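Local coordinates for NAD-dependent epimerase/dehydratase domain-containing protein (Ruegeria pomeroyi DSS-3, PDB 3IUS) that is of unknown function but, as a member of the NAD-dependent epimerase/dehydratase family, probably binds a nicotinamide adenine dinucleotide cofactor in a Rossmann-type domain, at residues H184-S195 and I260-Y270; P161-R172 and I219-L228. All coordinates share one frame; numbering follows the deposited sequence.

Contact 1. Residues H184-S195 and I260-Y270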
loop_
_atom_site.group_PDB
_atom_site.type_symbol
_atom_site.label_atom_id
_atom_site.label_comp_id
_atom_site.label_asym_id
_atom_site.label_seq_id
_atom_site.Cartn_x
_atom_site.Cartn_y
_atom_site.Cartn_z
ATOM N N HIS A 184 -7.291 5.131 0.223
ATOM C CA HIS A 184 -7.817 4.953 -1.127
ATOM C C HIS A 184 -6.659 4.923 -2.114
ATOM O O HIS A 184 -5.717 5.715 -1.999
ATOM C CB HIS A 184 -8.793 6.074 -1.489
ATOM C CG HIS A 184 -9.515 5.846 -2.780
ATOM N ND1 HIS A 184 -10.860 5.548 -2.837
ATOM C CD2 HIS A 184 -9.075 5.857 -4.060
ATOM C CE1 HIS A 184 -11.219 5.392 -4.100
ATOM N NE2 HIS A 184 -10.155 5.576 -4.860
ATOM N N VAL A 185 -6.722 4.004 -3.072
ATOM C CA VAL A 185 -5.626 3.811 -4.020
ATOM C C VAL A 185 -5.278 5.081 -4.808
ATOM O O VAL A 185 -4.103 5.322 -5.134
ATOM C CB VAL A 185 -5.896 2.611 -4.966
ATOM C CG1 VAL A 185 -7.102 2.879 -5.866
ATOM C CG2 VAL A 185 -4.651 2.270 -5.777
ATOM N N GLU A 186 -6.281 5.906 -5.098
ATOM C CA GLU A 186 -6.030 7.179 -5.779
ATOM C C GLU A 186 -5.144 8.106 -4.948
ATOM O O GLU A 186 -4.310 8.834 -5.487
ATOM C CB GLU A 186 -7.336 7.880 -6.157
ATOM C CG GLU A 186 -7.985 7.333 -7.425
ATOM C CD GLU A 186 -7.166 7.605 -8.683
ATOM O OE1 GLU A 186 -7.419 6.943 -9.714
ATOM O OE2 GLU A 186 -6.274 8.478 -8.645
ATOM N N ASP A 187 -5.333 8.079 -3.630
ATOM C CA ASP A 187 -4.531 8.898 -2.737
ATOM C C ASP A 187 -3.104 8.374 -2.607
ATOM O O ASP A 187 -2.159 9.151 -2.445
ATOM C CB ASP A 187 -5.214 9.043 -1.376
ATOM C CG ASP A 187 -6.322 10.085 -1.397
ATOM O OD1 ASP A 187 -6.184 11.068 -2.162
ATOM O OD2 ASP A 187 -7.326 9.923 -0.669
ATOM N N ILE A 188 -2.935 7.060 -2.689
ATOM C CA ILE A 188 -1.585 6.517 -2.763
ATOM C C ILE A 188 -0.885 7.066 -4.008
ATOM O O ILE A 188 0.282 7.489 -3.956
ATOM C CB ILE A 188 -1.575 4.982 -2.815
ATOM C CG1 ILE A 188 -2.297 4.396 -1.596
ATOM C CG2 ILE A 188 -0.133 4.482 -2.893
ATOM C CD1 ILE A 188 -2.534 2.879 -1.677
ATOM N N ALA A 189 -1.602 7.073 -5.127
ATOM C CA ALA A 189 -1.047 7.573 -6.383
ATOM C C ALA A 189 -0.599 9.031 -6.244
ATOM O O ALA A 189 0.459 9.418 -6.746
ATOM C CB ALA A 189 -2.058 7.419 -7.514
ATOM N N GLN A 190 -1.407 9.826 -5.543
ATOM C CA GLN A 190 -1.082 11.220 -5.269
ATOM C C GLN A 190 0.230 11.347 -4.511
ATOM O O GLN A 190 1.099 12.148 -4.866
ATOM C CB GLN A 190 -2.188 11.876 -4.440
ATOM C CG GLN A 190 -3.344 12.429 -5.243
ATOM C CD GLN A 190 -4.043 13.563 -4.513
ATOM O OE1 GLN A 190 -3.968 14.719 -4.927
ATOM N NE2 GLN A 190 -4.707 13.240 -3.412
ATOM N N VAL A 191 0.359 10.564 -3.447
ATOM C CA VAL A 191 1.551 10.601 -2.609
ATOM C C VAL A 191 2.809 10.224 -3.393
ATOM O O VAL A 191 3.832 10.925 -3.342
ATOM C CB VAL A 191 1.388 9.682 -1.376
ATOM C CG1 VAL A 191 2.720 9.502 -0.653
ATOM C CG2 VAL A 191 0.321 10.241 -0.437
ATOM N N LEU A 192 2.732 9.116 -4.122
ATOM C CA LEU A 192 3.858 8.649 -4.924
ATOM C C LEU A 192 4.285 9.716 -5.922
ATOM O O LEU A 192 5.473 10.050 -6.032
ATOM C CB LEU A 192 3.501 7.342 -5.639
ATOM C CG LEU A 192 3.360 6.145 -4.696
ATOM C CD1 LEU A 192 2.928 4.871 -5.447
ATOM C CD2 LEU A 192 4.666 5.921 -3.938
ATOM N N ALA A 193 3.310 10.269 -6.635
ATOM C CA ALA A 193 3.589 11.334 -7.587
ATOM C C ALA A 193 4.225 12.534 -6.885
ATOM O O ALA A 193 5.231 13.079 -7.359
ATOM C CB ALA A 193 2.315 11.737 -8.327
ATOM N N ALA A 194 3.662 12.929 -5.744
ATOM C CA ALA A 194 4.190 14.076 -4.999
ATOM C C ALA A 194 5.635 13.851 -4.559
ATOM O O ALA A 194 6.478 14.752 -4.654
ATOM C CB ALA A 194 3.309 14.385 -3.793
ATOM N N SER A 195 5.923 12.646 -4.076
ATOM C CA SER A 195 7.269 12.314 -3.620
ATOM C C SER A 195 8.239 12.312 -4.794
ATOM O O SER A 195 9.359 12.832 -4.692
ATOM C CB SER A 195 7.283 10.959 -2.906
ATOM O OG SER A 195 8.586 10.624 -2.465
ATOM N N ILE A 260 2.879 13.532 4.848
ATOM C CA ILE A 260 2.524 13.596 3.432
ATOM C C ILE A 260 1.821 14.913 3.113
ATOM O O ILE A 260 1.915 15.423 1.998
ATOM C CB ILE A 260 1.646 12.403 2.981
ATOM C CG1 ILE A 260 0.379 12.336 3.825
ATOM C CG2 ILE A 260 2.449 11.091 3.025
ATOM C CD1 ILE A 260 -0.619 11.261 3.385
ATOM N N LYS A 261 1.125 15.468 4.101
ATOM C CA LYS A 261 0.402 16.718 3.909
ATOM C C LYS A 261 1.371 17.899 3.959
ATOM O O LYS A 261 1.422 18.709 3.040
ATOM C CB LYS A 261 -0.679 16.880 4.977
ATOM C CG LYS A 261 -1.815 15.860 4.889
ATOM C CD LYS A 261 -2.708 15.979 6.107
ATOM C CE LYS A 261 -3.847 14.954 6.120
ATOM N NZ LYS A 261 -4.469 14.935 7.469
ATOM N N GLU A 262 2.148 17.971 5.032
ATOM C CA GLU A 262 3.000 19.127 5.299
ATOM C C GLU A 262 4.269 19.167 4.465
ATOM O O GLU A 262 4.752 20.247 4.107
ATOM C CB GLU A 262 3.360 19.178 6.787
ATOM C CG GLU A 262 2.181 19.484 7.696
ATOM C CD GLU A 262 2.526 19.317 9.165
ATOM O OE1 GLU A 262 3.611 19.768 9.579
ATOM O OE2 GLU A 262 1.716 18.725 9.903
ATOM N N GLU A 263 4.822 17.998 4.165
ATOM C CA GLU A 263 6.077 17.939 3.427
ATOM C C GLU A 263 5.846 17.767 1.928
ATOM O O GLU A 263 6.535 18.385 1.126
ATOM C CB GLU A 263 6.983 16.829 3.973
ATOM C CG GLU A 263 7.373 17.018 5.435
ATOM C CD GLU A 263 8.426 16.026 5.908
ATOM O OE1 GLU A 263 8.913 15.222 5.085
ATOM O OE2 GLU A 263 8.767 16.049 7.112
ATOM N N LEU A 264 4.867 16.941 1.556
ATOM C CA LEU A 264 4.629 16.633 0.147
ATOM C C LEU A 264 3.538 17.480 -0.501
ATOM O O LEU A 264 3.389 17.465 -1.721
ATOM C CB LEU A 264 4.285 15.149 -0.040
ATOM C CG LEU A 264 5.316 14.114 0.399
ATOM C CD1 LEU A 264 4.883 12.715 -0.022
ATOM C CD2 LEU A 264 6.710 14.446 -0.134
ATOM N N GLY A 265 2.755 18.186 0.312
ATOM C CA GLY A 265 1.693 19.026 -0.206
ATOM C C GLY A 265 0.463 18.257 -0.650
ATOM O O GLY A 265 -0.389 18.787 -1.365
ATOM N N VAL A 266 0.364 17.002 -0.227
ATOM C CA VAL A 266 -0.774 16.170 -0.601
ATOM C C VAL A 266 -2.048 16.589 0.120
ATOM O O VAL A 266 -2.038 16.864 1.317
ATOM C CB VAL A 266 -0.498 14.678 -0.315
ATOM C CG1 VAL A 266 -1.804 13.877 -0.327
ATOM C CG2 VAL A 266 0.496 14.125 -1.323
ATOM N N ARG A 267 -3.144 16.639 -0.627
ATOM C CA ARG A 267 -4.449 16.857 -0.041
ATOM C C ARG A 267 -5.341 15.679 -0.420
ATOM O O ARG A 267 -5.659 15.477 -1.591
ATOM C CB ARG A 267 -5.050 18.186 -0.511
ATOM C CG ARG A 267 -6.353 18.526 0.175
ATOM C CD ARG A 267 -6.704 20.013 0.101
ATOM N NE ARG A 267 -7.776 20.321 1.044
ATOM C CZ ARG A 267 -9.040 19.947 0.873
ATOM N NH1 ARG A 267 -9.955 20.250 1.782
ATOM N NH2 ARG A 267 -9.392 19.275 -0.215
ATOM N N LEU A 268 -5.722 14.894 0.581
ATOM C CA LEU A 268 -6.480 13.670 0.357
ATOM C C LEU A 268 -7.780 13.893 -0.415
ATOM O O LEU A 268 -8.574 14.776 -0.081
ATOM C CB LEU A 268 -6.787 12.987 1.687
ATOM C CG LEU A 268 -5.617 12.556 2.573
ATOM C CD1 LEU A 268 -6.164 11.858 3.827
ATOM C CD2 LEU A 268 -4.658 11.652 1.800
ATOM N N LYS A 269 -7.981 13.084 -1.450
ATOM C CA LYS A 269 -9.226 13.082 -2.212
ATOM C C LYS A 269 -10.311 12.425 -1.381
ATOM O O LYS A 269 -11.486 12.791 -1.462
ATOM C CB LYS A 269 -9.069 12.290 -3.513
ATOM C CG LYS A 269 -8.158 12.912 -4.554
ATOM C CD LYS A 269 -7.938 11.940 -5.712
ATOM C CE LYS A 269 -7.443 12.649 -6.967
ATOM N NZ LYS A 269 -6.059 13.187 -6.827
ATOM N N TYR A 270 -9.913 11.432 -0.597
ATOM C CA TYR A 270 -10.861 10.688 0.225
ATOM C C TYR A 270 -10.353 10.605 1.663
ATOM O O TYR A 270 -9.750 9.614 2.059
ATOM C CB TYR A 270 -11.101 9.289 -0.348
ATOM C CG TYR A 270 -11.475 9.282 -1.815
ATOM C CD1 TYR A 270 -12.750 9.651 -2.229
ATOM C CD2 TYR A 270 -10.562 8.892 -2.784
ATOM C CE1 TYR A 270 -13.098 9.647 -3.574
ATOM C CE2 TYR A 270 -10.901 8.884 -4.131
ATOM C CZ TYR A 270 -12.172 9.258 -4.517
ATOM O OH TYR A 270 -12.508 9.246 -5.854
HETATM O O HOH W 1 -7.524 7.841 1.099
HETATM O O HOH W 2 -2.927 16.903 -3.484
#

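Contact 2. Residues P161-R172 and I219-L228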
loop_
_atom_site.group_PDB
_atom_site.type_symbol
_atom_site.label_atom_id
_atom_site.label_comp_id
_atom_site.label_asym_id
_atom_site.label_seq_id
_atom_site.Cartn_x
_atom_site.Cartn_y
_atom_site.Cartn_z
ATOM N N PRO A 161 -16.295 -2.824 -0.970
ATOM C CA PRO A 161 -17.155 -3.713 -0.189
ATOM C C PRO A 161 -18.493 -4.036 -0.852
ATOM O O PRO A 161 -19.209 -4.905 -0.357
ATOM C CB PRO A 161 -17.380 -2.900 1.078
ATOM C CG PRO A 161 -17.497 -1.498 0.559
ATOM C CD PRO A 161 -16.558 -1.410 -0.641
ATOM N N PHE A 162 -18.819 -3.367 -1.954
ATOM C CA PHE A 162 -20.123 -3.548 -2.588
ATOM C C PHE A 162 -20.224 -4.844 -3.390
ATOM O O PHE A 162 -21.318 -5.358 -3.618
ATOM C CB PHE A 162 -20.489 -2.328 -3.435
ATOM C CG PHE A 162 -20.467 -1.043 -2.660
ATOM C CD1 PHE A 162 -21.506 -0.715 -1.809
ATOM C CD2 PHE A 162 -19.390 -0.178 -2.753
ATOM C CE1 PHE A 162 -21.483 0.453 -1.084
ATOM C CE2 PHE A 162 -19.364 0.995 -2.033
ATOM C CZ PHE A 162 -20.404 1.314 -1.193
ATOM N N SER A 163 -19.077 -5.372 -3.807
ATOM C CA SER A 163 -19.024 -6.689 -4.432
ATOM C C SER A 163 -19.280 -7.760 -3.377
ATOM O O SER A 163 -19.792 -8.839 -3.671
ATOM C CB SER A 163 -17.648 -6.916 -5.054
ATOM O OG SER A 163 -16.653 -6.995 -4.047
ATOM N N LYS A 164 -18.927 -7.428 -2.142
ATOM C CA LYS A 164 -18.951 -8.354 -1.017
ATOM C C LYS A 164 -20.362 -8.581 -0.461
ATOM O O LYS A 164 -20.577 -9.448 0.387
ATOM C CB LYS A 164 -18.016 -7.805 0.064
ATOM C CG LYS A 164 -17.961 -8.552 1.380
ATOM C CD LYS A 164 -16.762 -8.054 2.178
ATOM C CE LYS A 164 -17.007 -8.075 3.680
ATOM N NZ LYS A 164 -15.920 -7.357 4.417
ATOM N N LEU A 165 -21.326 -7.812 -0.958
ATOM C CA LEU A 165 -22.677 -7.822 -0.407
ATOM C C LEU A 165 -23.613 -8.766 -1.148
ATOM O O LEU A 165 -23.310 -9.221 -2.251
ATOM C CB LEU A 165 -23.266 -6.412 -0.449
ATOM C CG LEU A 165 -22.502 -5.316 0.286
ATOM C CD1 LEU A 165 -22.867 -3.955 -0.284
ATOM C CD2 LEU A 165 -22.789 -5.380 1.781
ATOM N N GLY A 166 -24.754 -9.055 -0.530
ATOM C CA GLY A 166 -25.830 -9.768 -1.194
ATOM C C GLY A 166 -25.690 -11.272 -1.329
ATOM O O GLY A 166 -26.649 -11.947 -1.699
ATOM N N LYS A 167 -24.512 -11.812 -1.035
ATOM C CA LYS A 167 -24.315 -13.255 -1.180
ATOM C C LYS A 167 -24.076 -13.990 0.141
ATOM O O LYS A 167 -23.513 -15.086 0.158
ATOM C CB LYS A 167 -23.216 -13.567 -2.206
ATOM C CG LYS A 167 -22.007 -12.653 -2.158
ATOM C CD LYS A 167 -21.307 -12.628 -3.510
ATOM C CE LYS A 167 -20.017 -11.829 -3.456
ATOM N NZ LYS A 167 -19.485 -11.543 -4.818
ATOM N N GLY A 168 -24.524 -13.390 1.241
ATOM C CA GLY A 168 -24.441 -14.023 2.545
ATOM C C GLY A 168 -23.012 -14.288 2.967
ATOM O O GLY A 168 -22.071 -13.779 2.356
ATOM N N GLY A 169 -22.849 -15.084 4.020
ATOM C CA GLY A 169 -21.528 -15.423 4.520
ATOM C C GLY A 169 -20.683 -14.210 4.859
ATOM O O GLY A 169 -19.456 -14.242 4.740
ATOM N N ILE A 170 -21.345 -13.133 5.274
ATOM C CA ILE A 170 -20.656 -11.929 5.735
ATOM C C ILE A 170 -21.010 -11.646 7.190
ATOM O O ILE A 170 -22.175 -11.718 7.585
ATOM C CB ILE A 170 -21.010 -10.694 4.883
ATOM C CG1 ILE A 170 -22.489 -10.723 4.491
ATOM C CG2 ILE A 170 -20.130 -10.630 3.646
ATOM C CD1 ILE A 170 -22.956 -9.484 3.755
ATOM N N ARG A 171 -19.999 -11.327 7.985
ATOM C CA ARG A 171 -20.206 -11.083 9.403
ATOM C C ARG A 171 -19.324 -9.938 9.871
ATOM O O ARG A 171 -18.246 -9.708 9.325
ATOM C CB ARG A 171 -19.916 -12.356 10.203
ATOM C CG ARG A 171 -18.634 -13.059 9.790
ATOM C CD ARG A 171 -18.815 -14.572 9.730
ATOM N NE ARG A 171 -18.759 -15.214 11.041
ATOM C CZ ARG A 171 -17.635 -15.586 11.646
ATOM N NH1 ARG A 171 -16.460 -15.365 11.063
ATOM N NH2 ARG A 171 -17.681 -16.172 12.837
ATOM N N ARG A 172 -19.799 -9.207 10.871
ATOM C CA ARG A 172 -19.017 -8.120 11.442
ATOM C C ARG A 172 -18.331 -8.604 12.713
ATOM O O ARG A 172 -18.993 -8.934 13.696
ATOM C CB ARG A 172 -19.904 -6.899 11.715
ATOM C CG ARG A 172 -20.412 -6.211 10.448
ATOM C CD ARG A 172 -21.332 -5.038 10.756
ATOM N NE ARG A 172 -22.527 -5.473 11.475
ATOM C CZ ARG A 172 -22.887 -5.012 12.667
ATOM N NH1 ARG A 172 -22.154 -4.079 13.265
ATOM N NH2 ARG A 172 -23.988 -5.468 13.250
ATOM N N ILE A 219 -18.164 -2.073 6.844
ATOM C CA ILE A 219 -19.157 -3.049 6.415
ATOM C C ILE A 219 -20.570 -2.509 6.619
ATOM O O ILE A 219 -21.418 -2.590 5.724
ATOM C CB ILE A 219 -18.980 -4.358 7.203
ATOM C CG1 ILE A 219 -17.686 -5.059 6.781
ATOM C CG2 ILE A 219 -20.198 -5.271 7.034
ATOM C CD1 ILE A 219 -17.345 -6.279 7.613
ATOM N N ALA A 220 -20.825 -1.953 7.799
ATOM C CA ALA A 220 -22.136 -1.388 8.087
ATOM C C ALA A 220 -22.503 -0.269 7.112
ATOM O O ALA A 220 -23.621 -0.199 6.628
ATOM C CB ALA A 220 -22.198 -0.882 9.527
ATOM N N TYR A 221 -21.551 0.617 6.825
ATOM C CA TYR A 221 -21.849 1.764 5.973
ATOM C C TYR A 221 -22.111 1.350 4.527
ATOM O O TYR A 221 -22.962 1.931 3.851
ATOM C CB TYR A 221 -20.725 2.812 6.036
ATOM C CG TYR A 221 -21.149 4.144 5.464
ATOM C CD1 TYR A 221 -22.260 4.814 5.968
ATOM C CD2 TYR A 221 -20.448 4.735 4.417
ATOM C CE1 TYR A 221 -22.660 6.028 5.448
ATOM C CE2 TYR A 221 -20.844 5.947 3.890
ATOM C CZ TYR A 221 -21.944 6.594 4.414
ATOM O OH TYR A 221 -22.340 7.803 3.894
ATOM N N ALA A 222 -21.382 0.346 4.056
ATOM C CA ALA A 222 -21.580 -0.172 2.710
ATOM C C ALA A 222 -23.002 -0.730 2.598
ATOM O O ALA A 222 -23.705 -0.484 1.620
ATOM C CB ALA A 222 -20.554 -1.249 2.399
ATOM N N ALA A 223 -23.428 -1.456 3.624
ATOM C CA ALA A 223 -24.787 -2.017 3.638
ATOM C C ALA A 223 -25.827 -0.897 3.634
ATOM O O ALA A 223 -26.806 -0.938 2.889
ATOM C CB ALA A 223 -24.977 -2.921 4.841
ATOM N N GLU A 224 -25.603 0.109 4.467
ATOM C CA GLU A 224 -26.485 1.267 4.527
ATOM C C GLU A 224 -26.646 1.929 3.153
ATOM O O GLU A 224 -27.758 2.204 2.715
ATOM C CB GLU A 224 -25.954 2.267 5.555
ATOM C CG GLU A 224 -26.792 3.522 5.721
ATOM C CD GLU A 224 -26.186 4.495 6.722
ATOM O OE1 GLU A 224 -25.401 4.049 7.586
ATOM O OE2 GLU A 224 -26.495 5.703 6.645
ATOM N N LEU A 225 -25.529 2.199 2.481
ATOM C CA LEU A 225 -25.559 2.802 1.150
ATOM C C LEU A 225 -26.347 1.981 0.128
ATOM O O LEU A 225 -26.964 2.535 -0.788
ATOM C CB LEU A 225 -24.137 3.025 0.641
ATOM C CG LEU A 225 -23.399 4.168 1.326
ATOM C CD1 LEU A 225 -21.934 4.205 0.897
ATOM C CD2 LEU A 225 -24.080 5.500 1.035
ATOM N N GLN A 226 -26.318 0.662 0.289
ATOM C CA GLN A 226 -26.885 -0.251 -0.693
ATOM C C GLN A 226 -28.333 -0.554 -0.342
ATOM O O GLN A 226 -29.029 -1.250 -1.080
ATOM C CB GLN A 226 -26.061 -1.543 -0.728
ATOM C CG GLN A 226 -26.320 -2.445 -1.931
ATOM C CD GLN A 226 -25.506 -2.058 -3.160
ATOM O OE1 GLN A 226 -24.918 -0.972 -3.228
ATOM N NE2 GLN A 226 -25.463 -2.955 -4.137
ATOM N N GLY A 227 -28.788 -0.028 0.791
ATOM C CA GLY A 227 -30.151 -0.275 1.229
ATOM C C GLY A 227 -30.364 -1.712 1.654
ATOM O O GLY A 227 -31.467 -2.258 1.505
ATOM N N LEU A 228 -29.313 -2.323 2.197
ATOM C CA LEU A 228 -29.351 -3.703 2.660
ATOM C C LEU A 228 -29.314 -3.809 4.188
ATOM O O LEU A 228 -28.876 -2.892 4.866
ATOM C CB LEU A 228 -28.192 -4.490 2.054
ATOM C CG LEU A 228 -28.217 -4.574 0.529
ATOM C CD1 LEU A 228 -26.968 -5.262 0.020
ATOM C CD2 LEU A 228 -29.473 -5.319 0.066
#

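Contact 1. Residues H184-S195 and I260-Y270
The carboxylate of Asp187, in the first turn of helix 185-197, faces two successive backbone N-H groups of the returning loop. Lys269 N reaches OD1 of Asp187 at 2.8 Å, nearly straight (169°) and from the syn side, while Tyr270 N meets the syn lone pair of Asp187 OD2 at 3.0 Å. One turn on, the Gln190 amide lies between the same carboxylate and the loop: its NE2 donates to Asp187 OD1 and, at 3.0 Å, to Arg267 O, which it approaches from above the carbonyl plane. The Gln190 chain, extended beyond CG, carries the amide that far, and a water joins its OE1 to Arg267 N. At the N-cap, His184 lays its imidazole against the phenol ring of Tyr270 in a face-to-face stack, centroids 4.0 Å apart and planes at 30°, with Tyr270 CE2 over the middle of the imidazole; Tyr155 of strand 146-155 meets the same histidine edge-to-face. Toward the other end the contact turns apolar. Val191 spreads its methyls, CG1 against Leu264 CD1 (3.9 Å) and CG2 against Val266 CG2, and the Ala194 methyl lies 3.8 Å from Val266 CG2. After helix 258-262 the chain departs from helical backbone angles at Gly265, with positive phi, and covers a crossover helix of the Rossmann-type domain. With two protein N-H donors on Asp187 OD1, a backbone one on OD2 and a water beside OD2, the carboxylate is fixed in rotation and probably kept ionised, pinning the loop's backbone to the helix start.

Contact 2. Residues P161-R172 and I219-L228
Pro161 and Ala222 bring their CA atoms to 6.4 Å where the loop 161-172 passes alongside helix 215-226; its residues 161-164 have helical backbone angles without the regular bonds, and the separation widens to 8.0 Å between the CA atoms of Gly166 and Leu228. The helix finishes in a Schellman motif: Gly227 takes positive phi, Leu228 N bonds back to Ala223 O and Gly227 N to Glu224 O. Leu228 is thereby turned to the loop, its CD1 3.9 Å from Leu165 CB. The Ala222 methyl meets the pyrrolidine of Pro161, 3.6 Å from CG, and that same CG sits over the rim of one face of the Phe162 ring. Phe162 CG points away from its own carbonyl carbon (chi1 -56°), which brings the ring to the last helical turn, with Leu225 CD1 in the ring plane at its edge, 3.9 Å from CZ. This loop follows strand 146-155 and ends in strand 172-174, which pairs in parallel with strand 233-235; the contact lies in the smaller part beside the Rossmann-type sheet, the region that in related SDR proteins commonly holds substrate-binding elements; a like role here is only inferred. Leu165 reaches Gln226 obliquely, CD1 4.0 Å from CB; the Gln226 side chain bends at chi2, and its OE1 accepts from Gln281 NE2 of helix 273-282. About a turn into helix 215-226, Ile219 presses CG2 on Arg172 CG at 3.5 Å, while Lys164 NZ lies 3.7 Å from Ile219 CD1, these two side chains crossing at about a right angle. Arg172 NE bonds to Pro231 O.

The two contacts alternate along the chain: 161-172 of contact 2 comes first, then 184-195 of contact 1, 219-228 of contact 2 and 260-270 of contact 1. Their centres lie 28 Å apart, with nearest atoms about 9 Å apart and no touch. The centre of contact 1, mostly buried, is about 12 Å from the centre of the chain, and that of contact 2, at the surface, about 24 Å. Helix 273-282, which follows Tyr270 in the chain, packs on Tyr221 in contact 2, and beyond it Glu285 O bonds Tyr270 OH of contact 1. A 1,2-ethanediol, probably from the crystallisation liquor, lies about 3 Å from the Glu186 side chain; no cofactor site can be assigned from it.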